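Local structure of intradiol ring-cleavage dioxygenase (Streptomyces sp. SirexAA-E, 4ILV) at residues L84-A89 and F114-I119. The protein probably catalyses iron(III)-dependent intradiol ring cleavage of catechol-type aromatic compounds, as a secreted dioxygenase fused to a carbohydrate-binding module. Sequence-based numbering, arbitrary orientation.
Sequences LDFWQA and FTLRTI
Leu116 lays its CD2 methyl over one face of the Phe86 ring, a CH-pi contact with the carbon 4.0 Å from the ring centroid and shifted toward the rim on the CG and CD1 side. With CG of Leu116 anti to the backbone N (chi1 180°), both its methyls reach the ring, CD1 coming near Phe86 CD2 as the two side chains slide past each other in opposite directions. The far end of the same ring meets a second aromatic: Phe86 CZ lies 4.0 Å from CE1 of Phe114, the two side chains crossing at about a right angle. Leu84 completes this apolar row with its CD1 methyl, set tightly against Phe114 CB at 3.5 Å. These residues belong to the two facing sheets of the beta-sandwich that forms the core of intradiol dioxygenases; the segments 84-87 and 114-119 run nearly parallel, 19° apart, and the sheets face each other through their side chains. Val133 of strand 130-136 also packs on Phe86, and Phe182 stacks edge-to-face with Phe114.

Polar contacts take over at Gln88 and Ala89; the side chain of Ala89 lies about 6 Å from the bound iron(III) ion. Gln88 and Thr118 reach each other tip to tip, Thr118 OG1 donating to Gln88 OE1 at 2.6 Å from above the carbonyl plane. The amide nitrogen is gripped twice: Gln88 NE2 gives a nearly straight bond (175°) to Ile119 O at 3.1 Å and another to Ala89 O at 3.0 Å. Both acceptors lie in the amide plane, so the rotation of the amide is fixed, with the hydroxyl donor at OE1 and two carbonyls at NE2 setting which end is which. A leucine in place of Gln88 would probably leave the Thr118 hydroxyl and the carbonyls of Ala89 and Ile119 without these partners, losing the polar tie between the two segments. Beside the amide, Ile119 CD1 approaches NE2 of Gln88 to 3.9 Å.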
loop_
_atom_site.group_PDB
_atom_site.type_symbol
_atom_site.label_atom_id
_atom_site.label_comp_id
_atom_site.label_asym_id
_atom_site.label_seq_id
_atom_site.Cartn_x
_atom_site.Cartn_y
_atom_site.Cartn_z
ATOM N N LEU A 84 -3.874 2.909 -8.354
ATOM C CA LEU A 84 -3.462 2.314 -7.088
ATOM C C LEU A 84 -4.536 2.561 -6.020
ATOM O O LEU A 84 -4.829 3.700 -5.693
ATOM C CB LEU A 84 -2.134 2.906 -6.626
ATOM C CG LEU A 84 -0.955 2.609 -7.561
ATOM C CD1 LEU A 84 0.225 3.469 -7.181
ATOM C CD2 LEU A 84 -0.592 1.135 -7.455
ATOM N N ASP A 85 -5.107 1.491 -5.493
ATOM C CA ASP A 85 -6.225 1.571 -4.564
ATOM C C ASP A 85 -5.768 0.966 -3.245
ATOM O O ASP A 85 -5.596 -0.245 -3.146
ATOM C CB ASP A 85 -7.410 0.799 -5.152
ATOM C CG ASP A 85 -8.709 0.957 -4.339
ATOM O OD1 ASP A 85 -8.792 1.861 -3.478
ATOM O OD2 ASP A 85 -9.659 0.175 -4.585
ATOM N N PHE A 86 -5.555 1.816 -2.243
ATOM C CA PHE A 86 -5.009 1.381 -0.959
ATOM C C PHE A 86 -6.106 1.220 0.095
ATOM O O PHE A 86 -7.070 1.983 0.119
ATOM C CB PHE A 86 -4.003 2.412 -0.441
ATOM C CG PHE A 86 -2.712 2.493 -1.230
ATOM C CD1 PHE A 86 -1.670 1.627 -0.952
ATOM C CD2 PHE A 86 -2.527 3.465 -2.197
ATOM C CE1 PHE A 86 -0.472 1.717 -1.632
ATOM C CE2 PHE A 86 -1.327 3.568 -2.890
ATOM C CZ PHE A 86 -0.301 2.694 -2.612
ATOM N N TRP A 87 -5.970 0.221 0.958
ATOM C CA TRP A 87 -6.770 0.184 2.180
ATOM C C TRP A 87 -5.967 -0.473 3.312
ATOM O O TRP A 87 -4.999 -1.194 3.047
ATOM C CB TRP A 87 -8.146 -0.474 1.952
ATOM C CG TRP A 87 -8.125 -1.955 1.740
ATOM C CD1 TRP A 87 -8.487 -2.918 2.648
ATOM C CD2 TRP A 87 -7.748 -2.651 0.546
ATOM N NE1 TRP A 87 -8.344 -4.165 2.095
ATOM C CE2 TRP A 87 -7.897 -4.032 0.805
ATOM C CE3 TRP A 87 -7.279 -2.244 -0.708
ATOM C CZ2 TRP A 87 -7.594 -5.010 -0.145
ATOM C CZ3 TRP A 87 -6.980 -3.220 -1.655
ATOM C CH2 TRP A 87 -7.140 -4.585 -1.366
ATOM N N GLN A 88 -6.351 -0.208 4.561
ATOM C CA GLN A 88 -5.539 -0.624 5.707
ATOM C C GLN A 88 -6.290 -0.433 7.006
ATOM O O GLN A 88 -7.296 0.273 7.048
ATOM C CB GLN A 88 -4.274 0.227 5.802
ATOM C CG GLN A 88 -4.578 1.694 6.176
ATOM C CD GLN A 88 -3.344 2.500 6.506
ATOM O OE1 GLN A 88 -2.664 3.015 5.616
ATOM N NE2 GLN A 88 -3.044 2.621 7.794
ATOM N N ALA A 89 -5.768 -1.027 8.074
ATOM C CA ALA A 89 -6.342 -0.812 9.402
ATOM C C ALA A 89 -5.887 0.525 9.962
ATOM O O ALA A 89 -4.857 1.064 9.537
ATOM C CB ALA A 89 -5.934 -1.940 10.342
ATOM N N PHE A 114 3.930 7.536 -7.206
ATOM C CA PHE A 114 2.768 7.634 -6.307
ATOM C C PHE A 114 3.212 8.104 -4.924
ATOM O O PHE A 114 4.397 7.998 -4.586
ATOM C CB PHE A 114 2.069 6.285 -6.155
ATOM C CG PHE A 114 2.863 5.288 -5.350
ATOM C CD1 PHE A 114 2.613 5.111 -3.991
ATOM C CD2 PHE A 114 3.855 4.526 -5.954
ATOM C CE1 PHE A 114 3.357 4.207 -3.239
ATOM C CE2 PHE A 114 4.605 3.606 -5.211
ATOM C CZ PHE A 114 4.347 3.442 -3.852
ATOM N N THR A 115 2.255 8.613 -4.145
ATOM C CA THR A 115 2.478 8.958 -2.749
ATOM C C THR A 115 1.237 8.656 -1.932
ATOM O O THR A 115 0.120 8.917 -2.375
ATOM C CB THR A 115 2.778 10.447 -2.556
ATOM O OG1 THR A 115 3.607 10.913 -3.622
ATOM C CG2 THR A 115 3.487 10.654 -1.245
ATOM N N LEU A 116 1.444 8.127 -0.733
ATOM C CA LEU A 116 0.332 7.827 0.169
ATOM C C LEU A 116 0.655 8.366 1.542
ATOM O O LEU A 116 1.610 7.919 2.173
ATOM C CB LEU A 116 0.116 6.328 0.282
ATOM C CG LEU A 116 -1.040 5.938 1.220
ATOM C CD1 LEU A 116 -2.366 6.284 0.592
ATOM C CD2 LEU A 116 -0.973 4.466 1.526
ATOM N N ARG A 117 -0.119 9.348 1.997
ATOM C CA ARG A 117 0.066 9.864 3.350
ATOM C C ARG A 117 -0.926 9.188 4.283
ATOM O O ARG A 117 -2.138 9.279 4.071
ATOM C CB ARG A 117 -0.133 11.371 3.403
ATOM C CG ARG A 117 0.163 11.931 4.790
ATOM C CD ARG A 117 -0.322 13.360 4.935
ATOM N NE ARG A 117 -0.256 13.820 6.322
ATOM C CZ ARG A 117 -0.900 14.891 6.775
ATOM N NH1 ARG A 117 -1.660 15.600 5.948
ATOM N NH2 ARG A 117 -0.795 15.249 8.052
ATOM N N THR A 118 -0.424 8.529 5.322
ATOM C CA THR A 118 -1.300 7.703 6.153
ATOM C C THR A 118 -0.723 7.619 7.567
ATOM O O THR A 118 0.076 8.468 7.947
ATOM C CB THR A 118 -1.495 6.298 5.487
ATOM O OG1 THR A 118 -2.458 5.528 6.212
ATOM C CG2 THR A 118 -0.165 5.521 5.380
ATOM N N ILE A 119 -1.148 6.644 8.368
ATOM C CA ILE A 119 -0.440 6.364 9.625
ATOM C C ILE A 119 -0.041 4.898 9.618
ATOM O O ILE A 119 -0.553 4.126 8.815
ATOM C CB ILE A 119 -1.258 6.737 10.928
ATOM C CG1 ILE A 119 -2.710 6.278 10.841
ATOM C CG2 ILE A 119 -1.268 8.252 11.130
ATOM C CD1 ILE A 119 -2.932 4.785 11.047
#